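Long-range contacts in alpha-galactosidase (Lactobacillus brevis, PDB 3MI6), which probably catalyses the hydrolysis of terminal, non-reducing alpha-D-galactose residues from alpha-D-galactosides, as a member of glycosyl hydrolase family 36: residues D[116-122]-D[539-543]; D[322-326]-D[520-524]. All coordinates share one frame; numbering follows the deposited sequence.

Following the chain from the N terminus, residues 116-122 come first, in the loop joining strands 103-112 and 132-140 of the N-terminal beta domain. Past helix 305-319, residues 322-326 lead toward strand 333-335, the first of the (beta/alpha)8 barrel. Their partner, 520-524, follows helix 500-518 and enters the fifth barrel strand, so contact 2 closes a loop of 193 residues within the barrel. Contact 1 closes later, when 539-543 leads into the sixth strand, and its much longer loop encloses contact 2 completely. Contact 1 thus joins two domains, contact 2 two parts of one. They meet through Y541 O and N322 ND2, probably hydrogen-bonded.

Contact 1 (D[116-122]-D[539-543])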
ATOM      1  N   ARG D 116      -7.308  45.595  -7.345  1.00 42.02           N
ATOM      2  CA  ARG D 116      -5.975  45.298  -6.834  1.00 41.71           C
ATOM      3  C   ARG D 116      -5.824  45.701  -5.360  1.00 44.94           C
ATOM      4  O   ARG D 116      -6.603  46.504  -4.833  1.00 47.13           O
ATOM      5  CB  ARG D 116      -4.909  45.997  -7.676  1.00 42.09           C
ATOM      6  CG  ARG D 116      -4.588  45.306  -8.991  1.00 41.33           C
ATOM      7  CD  ARG D 116      -3.985  46.286  -9.985  1.00 44.31           C
ATOM      8  NE  ARG D 116      -3.786  45.700 -11.310  1.00 46.29           N
ATOM      9  CZ  ARG D 116      -4.753  45.471 -12.196  1.00 42.80           C
ATOM     10  NH1 ARG D 116      -6.018  45.758 -11.912  1.00 39.95           N
ATOM     11  NH2 ARG D 116      -4.443  44.941 -13.367  1.00 41.35           N
ATOM     12  N   LEU D 117      -4.832  45.122  -4.692  1.00 41.33           N
ATOM     13  CA  LEU D 117      -4.446  45.583  -3.375  1.00 38.40           C
ATOM     14  C   LEU D 117      -3.445  46.722  -3.554  1.00 42.51           C
ATOM     15  O   LEU D 117      -2.774  46.820  -4.582  1.00 44.63           O
ATOM     16  CB  LEU D 117      -3.845  44.448  -2.562  1.00 37.71           C
ATOM     17  CG  LEU D 117      -4.848  43.384  -2.138  1.00 40.04           C
ATOM     18  CD1 LEU D 117      -4.167  42.207  -1.409  1.00 37.77           C
ATOM     19  CD2 LEU D 117      -5.939  44.010  -1.290  1.00 34.44           C
ATOM     20  N   ALA D 118      -3.353  47.591  -2.563  1.00 39.35           N
ATOM     21  CA  ALA D 118      -2.578  48.794  -2.732  1.00 41.99           C
ATOM     22  C   ALA D 118      -1.121  48.464  -3.006  1.00 44.00           C
ATOM     23  O   ALA D 118      -0.569  48.897  -4.020  1.00 46.72           O
ATOM     24  CB  ALA D 118      -2.715  49.705  -1.516  1.00 39.93           C
ATOM     25  N   ASN D 119      -0.495  47.695  -2.119  1.00 41.05           N
ATOM     26  CA  ASN D 119       0.949  47.490  -2.227  1.00 43.70           C
ATOM     27  C   ASN D 119       1.422  46.063  -2.492  1.00 45.91           C
ATOM     28  O   ASN D 119       2.627  45.827  -2.556  1.00 44.55           O
ATOM     29  CB  ASN D 119       1.651  48.022  -0.989  1.00 42.07           C
ATOM     30  CG  ASN D 119       1.355  49.469  -0.747  1.00 47.85           C
ATOM     31  OD1 ASN D 119       0.832  49.839   0.311  1.00 45.05           O
ATOM     32  ND2 ASN D 119       1.671  50.310  -1.738  1.00 44.92           N
ATOM     33  N   LEU D 120       0.483  45.130  -2.639  1.00 39.84           N
ATOM     34  CA  LEU D 120       0.808  43.730  -2.853  1.00 37.18           C
ATOM     35  C   LEU D 120       0.319  43.257  -4.213  1.00 36.33           C
ATOM     36  O   LEU D 120      -0.715  43.711  -4.693  1.00 38.95           O
ATOM     37  CB  LEU D 120       0.136  42.873  -1.781  1.00 36.80           C
ATOM     38  CG  LEU D 120       0.749  42.803  -0.392  1.00 34.99           C
ATOM     39  CD1 LEU D 120      -0.241  42.203   0.595  1.00 31.24           C
ATOM     40  CD2 LEU D 120       2.032  42.000  -0.451  1.00 34.93           C
ATOM     41  N   PRO D 121       1.053  42.324  -4.829  1.00 33.57           N
ATOM     42  CA  PRO D 121       0.550  41.628  -6.019  1.00 35.80           C
ATOM     43  C   PRO D 121      -0.770  40.983  -5.648  1.00 34.43           C
ATOM     44  O   PRO D 121      -0.906  40.516  -4.518  1.00 34.50           O
ATOM     45  CB  PRO D 121       1.594  40.541  -6.266  1.00 37.43           C
ATOM     46  CG  PRO D 121       2.345  40.409  -4.953  1.00 35.85           C
ATOM     47  CD  PRO D 121       2.304  41.749  -4.315  1.00 35.28           C
ATOM     48  N   SER D 122      -1.734  40.962  -6.555  1.00 34.67           N
ATOM     49  CA  SER D 122      -3.076  40.544  -6.177  1.00 33.57           C
ATOM     50  C   SER D 122      -3.987  40.348  -7.369  1.00 34.87           C
ATOM     51  O   SER D 122      -3.586  40.527  -8.519  1.00 33.77           O
ATOM     52  CB  SER D 122      -3.697  41.572  -5.229  1.00 37.61           C
ATOM     53  OG  SER D 122      -3.693  42.866  -5.817  1.00 40.23           O
HETATM   54  N   MSE D 539       4.595  36.293 -10.553  1.00 34.00           N
HETATM   55  CA  MSE D 539       3.918  36.226 -11.839  1.00 35.65           C
HETATM   56  C   MSE D 539       3.035  37.453 -12.094  1.00 39.55           C
HETATM   57  O   MSE D 539       2.744  37.794 -13.246  1.00 39.94           O
HETATM   58  CB  MSE D 539       3.057  34.959 -11.952  1.00 40.74           C
HETATM   59  CG  MSE D 539       3.798  33.633 -11.744  1.00 42.59           C
HETATM   60 SE   MSE D 539       5.376  33.350 -12.883  1.00 57.88          SE
HETATM   61  CE  MSE D 539       6.182  31.933 -11.825  1.00 38.57           C
ATOM     62  N   TYR D 540       2.587  38.099 -11.022  1.00 35.84           N
ATOM     63  CA  TYR D 540       1.817  39.318 -11.153  1.00 34.45           C
ATOM     64  C   TYR D 540       2.618  40.356 -11.930  1.00 37.04           C
ATOM     65  O   TYR D 540       2.084  41.041 -12.793  1.00 38.08           O
ATOM     66  CB  TYR D 540       1.464  39.843  -9.775  1.00 34.58           C
ATOM     67  CG  TYR D 540       0.728  41.157  -9.767  1.00 37.90           C
ATOM     68  CD1 TYR D 540       1.426  42.355  -9.723  1.00 37.89           C
ATOM     69  CD2 TYR D 540      -0.663  41.204  -9.766  1.00 35.91           C
ATOM     70  CE1 TYR D 540       0.769  43.551  -9.700  1.00 38.82           C
ATOM     71  CE2 TYR D 540      -1.332  42.402  -9.738  1.00 35.70           C
ATOM     72  CZ  TYR D 540      -0.610  43.579  -9.705  1.00 38.73           C
ATOM     73  OH  TYR D 540      -1.250  44.805  -9.677  1.00 40.19           O
ATOM     74  N   TYR D 541       3.910  40.437 -11.635  1.00 37.24           N
ATOM     75  CA  TYR D 541       4.799  41.435 -12.214  1.00 35.55           C
ATOM     76  C   TYR D 541       5.565  40.857 -13.386  1.00 38.64           C
ATOM     77  O   TYR D 541       5.664  41.486 -14.435  1.00 39.68           O
ATOM     78  CB  TYR D 541       5.810  41.901 -11.165  1.00 37.04           C
ATOM     79  CG  TYR D 541       5.195  42.642 -10.012  1.00 38.72           C
ATOM     80  CD1 TYR D 541       4.827  43.972 -10.150  1.00 39.55           C
ATOM     81  CD2 TYR D 541       4.987  42.024  -8.781  1.00 37.48           C
ATOM     82  CE1 TYR D 541       4.259  44.673  -9.108  1.00 38.70           C
ATOM     83  CE2 TYR D 541       4.417  42.726  -7.721  1.00 39.00           C
ATOM     84  CZ  TYR D 541       4.059  44.054  -7.904  1.00 39.80           C
ATOM     85  OH  TYR D 541       3.498  44.791  -6.898  1.00 40.93           O
ATOM     86  N   ALA D 542       6.133  39.666 -13.176  1.00 38.67           N
ATOM     87  CA  ALA D 542       6.942  38.958 -14.168  1.00 37.64           C
ATOM     88  C   ALA D 542       6.193  37.711 -14.633  1.00 40.54           C
ATOM     89  O   ALA D 542       6.064  36.748 -13.874  1.00 42.53           O
ATOM     90  CB  ALA D 542       8.276  38.567 -13.562  1.00 35.26           C
ATOM     91  N   PRO D 543       5.707  37.711 -15.885  1.00 38.95           N
ATOM     92  CA  PRO D 543       4.777  36.675 -16.352  1.00 35.67           C
ATOM     93  C   PRO D 543       5.440  35.313 -16.496  1.00 36.37           C
ATOM     94  O   PRO D 543       4.751  34.317 -16.686  1.00 37.38           O
ATOM     95  CB  PRO D 543       4.362  37.186 -17.721  1.00 37.19           C
ATOM     96  CG  PRO D 543       5.587  37.915 -18.201  1.00 38.53           C
ATOM     97  CD  PRO D 543       6.110  38.621 -16.972  1.00 39.27           C
TER
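P121 lies against the ring of Y540 where a loop of the N-terminal beta domain meets the (beta/alpha)8 barrel, at the turn leading into strand 544-546. The central element is a CH-pi contact: P121 CA stands 3.8 Å from the centroid of the Y540 ring, only 12° off its normal. At the edge of the same ring, near its plane, S122 O approaches CE2 of Y540. With CG turned anti to the backbone N (chi1 177°), Y540 sends its ring out across P121 and its hydroxyl toward R116, whose NE lies 3.1 Å from Y540 OH. That hydroxyl sits beside the edge of the guanidinium, and the Y540 ring plane is turned 66° from the guanidinium plane. P121 CB also meets Y541, 3.9 Å from CE2 of that ring, while Y540 CD1 sits over the centre of one Y541 face. A leucine in place of Y540 removes the ring and its hydroxyl, and would probably leave P121 CA without its aromatic partner and open a gap between the loop and the barrel beside R116. Farther out, R116 NH1 forms a salt bridge with D126, and its cationic group makes a cation-pi contact with F124. Behind the interface, L120 and P121 rest on Y509 of helix 500-518. The loop itself is tied across its base, where L117 N donates to S122 OG at 2.8 Å in a nearly straight bond.

Contact 2 (D[322-326]-D[520-524]); sequences NPRFA and PNVLF
R324 and F325, in the loop before the first strand of the (beta/alpha)8 barrel, reach across to P520-L523, which runs into the fifth strand, 523-526. N322 shapes the first segment through an Asx turn: its OD1 accepts from R324 N at 2.9 Å, with the donor in the carbonyl plane. Its backbone O also receives F325 N, so the two contacting side chains start from a compact turn. A chi1 of 175° swings R324 CG away from the backbone N, to 3.1 Å from P520 O, and the bend at chi2 then turns the chain toward N521. Beyond this bend NE makes a weak but straight hydrogen bond to N521 OD1, 3.3 Å long and 170° at the hydrogen. The amide oxygen comes in at the guanidinium edge, while the amide plane itself is turned 74° from that of the guanidinium. The stronger partner of the arginine is E328, in a salt bridge with NH1. F325 is the apolar part of the contact. Its ring has R324 NH1 toward the rim of one face and L523 CD1 over the centre of the opposite face, a CH-pi contact 3.8 Å from the centroid. P543 packs on both F325 and L523, linking them to the next barrel strand. At the ring edge, F325 CZ lies 3.7 Å from N521 O.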
ATOM      1  N   ASN D 322       0.501  39.975 -15.088  1.00 39.07           N
ATOM      2  CA  ASN D 322       0.765  41.195 -15.829  1.00 38.08           C
ATOM      3  C   ASN D 322      -0.005  41.030 -17.137  1.00 38.60           C
ATOM      4  O   ASN D 322       0.326  40.166 -17.945  1.00 39.92           O
ATOM      5  CB  ASN D 322       2.287  41.356 -15.960  1.00 38.79           C
ATOM      6  CG  ASN D 322       2.705  42.637 -16.687  1.00 38.17           C
ATOM      7  OD1 ASN D 322       2.019  43.108 -17.578  1.00 39.30           O
ATOM      8  ND2 ASN D 322       3.864  43.177 -16.322  1.00 36.52           N
ATOM      9  N   PRO D 323      -1.038  41.866 -17.353  1.00 40.52           N
ATOM     10  CA  PRO D 323      -1.861  41.894 -18.578  1.00 38.86           C
ATOM     11  C   PRO D 323      -1.092  42.279 -19.844  1.00 38.46           C
ATOM     12  O   PRO D 323      -1.521  41.998 -20.963  1.00 40.65           O
ATOM     13  CB  PRO D 323      -2.906  42.965 -18.269  1.00 37.34           C
ATOM     14  CG  PRO D 323      -2.965  43.014 -16.790  1.00 40.00           C
ATOM     15  CD  PRO D 323      -1.565  42.774 -16.325  1.00 39.41           C
ATOM     16  N   ARG D 324       0.042  42.931 -19.661  1.00 38.78           N
ATOM     17  CA  ARG D 324       0.888  43.320 -20.768  1.00 37.74           C
ATOM     18  C   ARG D 324       1.500  42.092 -21.437  1.00 38.70           C
ATOM     19  O   ARG D 324       1.926  42.156 -22.591  1.00 39.20           O
ATOM     20  CB  ARG D 324       1.985  44.260 -20.256  1.00 36.53           C
ATOM     21  CG  ARG D 324       3.018  44.645 -21.277  1.00 37.79           C
ATOM     22  CD  ARG D 324       2.378  45.379 -22.446  1.00 40.35           C
ATOM     23  NE  ARG D 324       3.359  45.628 -23.500  1.00 43.46           N
ATOM     24  CZ  ARG D 324       3.596  44.790 -24.505  1.00 41.63           C
ATOM     25  NH1 ARG D 324       2.911  43.653 -24.610  1.00 38.60           N
ATOM     26  NH2 ARG D 324       4.518  45.092 -25.404  1.00 38.28           N
ATOM     27  N   PHE D 325       1.564  40.977 -20.715  1.00 37.69           N
ATOM     28  CA  PHE D 325       2.220  39.794 -21.264  1.00 38.70           C
ATOM     29  C   PHE D 325       1.428  38.511 -21.066  1.00 37.25           C
ATOM     30  O   PHE D 325       1.785  37.482 -21.610  1.00 37.52           O
ATOM     31  CB  PHE D 325       3.652  39.639 -20.728  1.00 37.25           C
ATOM     32  CG  PHE D 325       4.592  40.726 -21.168  1.00 34.66           C
ATOM     33  CD1 PHE D 325       4.935  41.761 -20.306  1.00 36.42           C
ATOM     34  CD2 PHE D 325       5.133  40.716 -22.439  1.00 38.18           C
ATOM     35  CE1 PHE D 325       5.786  42.767 -20.704  1.00 38.15           C
ATOM     36  CE2 PHE D 325       6.004  41.723 -22.851  1.00 39.49           C
ATOM     37  CZ  PHE D 325       6.332  42.749 -21.978  1.00 40.09           C
ATOM     38  N   ALA D 326       0.337  38.593 -20.318  1.00 37.74           N
ATOM     39  CA  ALA D 326      -0.509  37.442 -20.041  1.00 35.21           C
ATOM     40  C   ALA D 326      -0.787  36.583 -21.270  1.00 39.67           C
ATOM     41  O   ALA D 326      -0.785  35.346 -21.177  1.00 42.71           O
ATOM     42  CB  ALA D 326      -1.817  37.899 -19.443  1.00 38.28           C
ATOM     43  N   PRO D 520       6.545  49.716 -19.052  1.00 47.35           N
ATOM     44  CA  PRO D 520       5.662  48.545 -19.178  1.00 47.26           C
ATOM     45  C   PRO D 520       5.932  47.618 -20.371  1.00 45.43           C
ATOM     46  O   PRO D 520       5.297  46.577 -20.447  1.00 48.17           O
ATOM     47  CB  PRO D 520       4.264  49.166 -19.306  1.00 46.59           C
ATOM     48  CG  PRO D 520       4.502  50.570 -19.747  1.00 47.22           C
ATOM     49  CD  PRO D 520       5.791  50.979 -19.100  1.00 46.07           C
ATOM     50  N   ASN D 521       6.844  47.965 -21.271  1.00 46.16           N
ATOM     51  CA  ASN D 521       7.116  47.112 -22.436  1.00 45.80           C
ATOM     52  C   ASN D 521       8.273  46.167 -22.177  1.00 44.76           C
ATOM     53  O   ASN D 521       8.718  45.428 -23.066  1.00 44.88           O
ATOM     54  CB  ASN D 521       7.410  47.962 -23.674  1.00 45.10           C
ATOM     55  CG  ASN D 521       6.219  48.795 -24.095  1.00 50.49           C
ATOM     56  OD1 ASN D 521       5.064  48.454 -23.797  1.00 48.33           O
ATOM     57  ND2 ASN D 521       6.489  49.897 -24.789  1.00 49.40           N
ATOM     58  N   VAL D 522       8.768  46.214 -20.953  1.00 42.63           N
ATOM     59  CA  VAL D 522       9.888  45.400 -20.575  1.00 42.33           C
ATOM     60  C   VAL D 522       9.344  44.112 -19.995  1.00 42.58           C
ATOM     61  O   VAL D 522       8.555  44.117 -19.051  1.00 41.36           O
ATOM     62  CB  VAL D 522      10.775  46.116 -19.548  1.00 43.61           C
ATOM     63  CG1 VAL D 522      11.746  45.136 -18.895  1.00 43.22           C
ATOM     64  CG2 VAL D 522      11.514  47.276 -20.200  1.00 44.52           C
ATOM     65  N   LEU D 523       9.764  43.011 -20.602  1.00 42.94           N
ATOM     66  CA  LEU D 523       9.458  41.672 -20.145  1.00 41.30           C
ATOM     67  C   LEU D 523      10.419  41.305 -19.020  1.00 41.69           C
ATOM     68  O   LEU D 523      11.628  41.252 -19.237  1.00 42.88           O
ATOM     69  CB  LEU D 523       9.658  40.720 -21.314  1.00 40.50           C
ATOM     70  CG  LEU D 523       9.294  39.247 -21.197  1.00 41.50           C
ATOM     71  CD1 LEU D 523       7.965  39.056 -20.463  1.00 39.51           C
ATOM     72  CD2 LEU D 523       9.256  38.641 -22.600  1.00 37.89           C
ATOM     73  N   PHE D 524       9.890  41.076 -17.820  1.00 40.28           N
ATOM     74  CA  PHE D 524      10.703  40.593 -16.708  1.00 38.22           C
ATOM     75  C   PHE D 524      10.556  39.089 -16.579  1.00 37.48           C
ATOM     76  O   PHE D 524       9.448  38.577 -16.403  1.00 36.85           O
ATOM     77  CB  PHE D 524      10.310  41.260 -15.383  1.00 37.26           C
ATOM     78  CG  PHE D 524      10.706  42.693 -15.288  1.00 36.96           C
ATOM     79  CD1 PHE D 524       9.820  43.689 -15.624  1.00 37.27           C
ATOM     80  CD2 PHE D 524      11.970  43.045 -14.874  1.00 40.56           C
ATOM     81  CE1 PHE D 524      10.186  45.009 -15.550  1.00 40.41           C
ATOM     82  CE2 PHE D 524      12.346  44.378 -14.802  1.00 41.83           C
ATOM     83  CZ  PHE D 524      11.448  45.359 -15.136  1.00 39.42           C
TER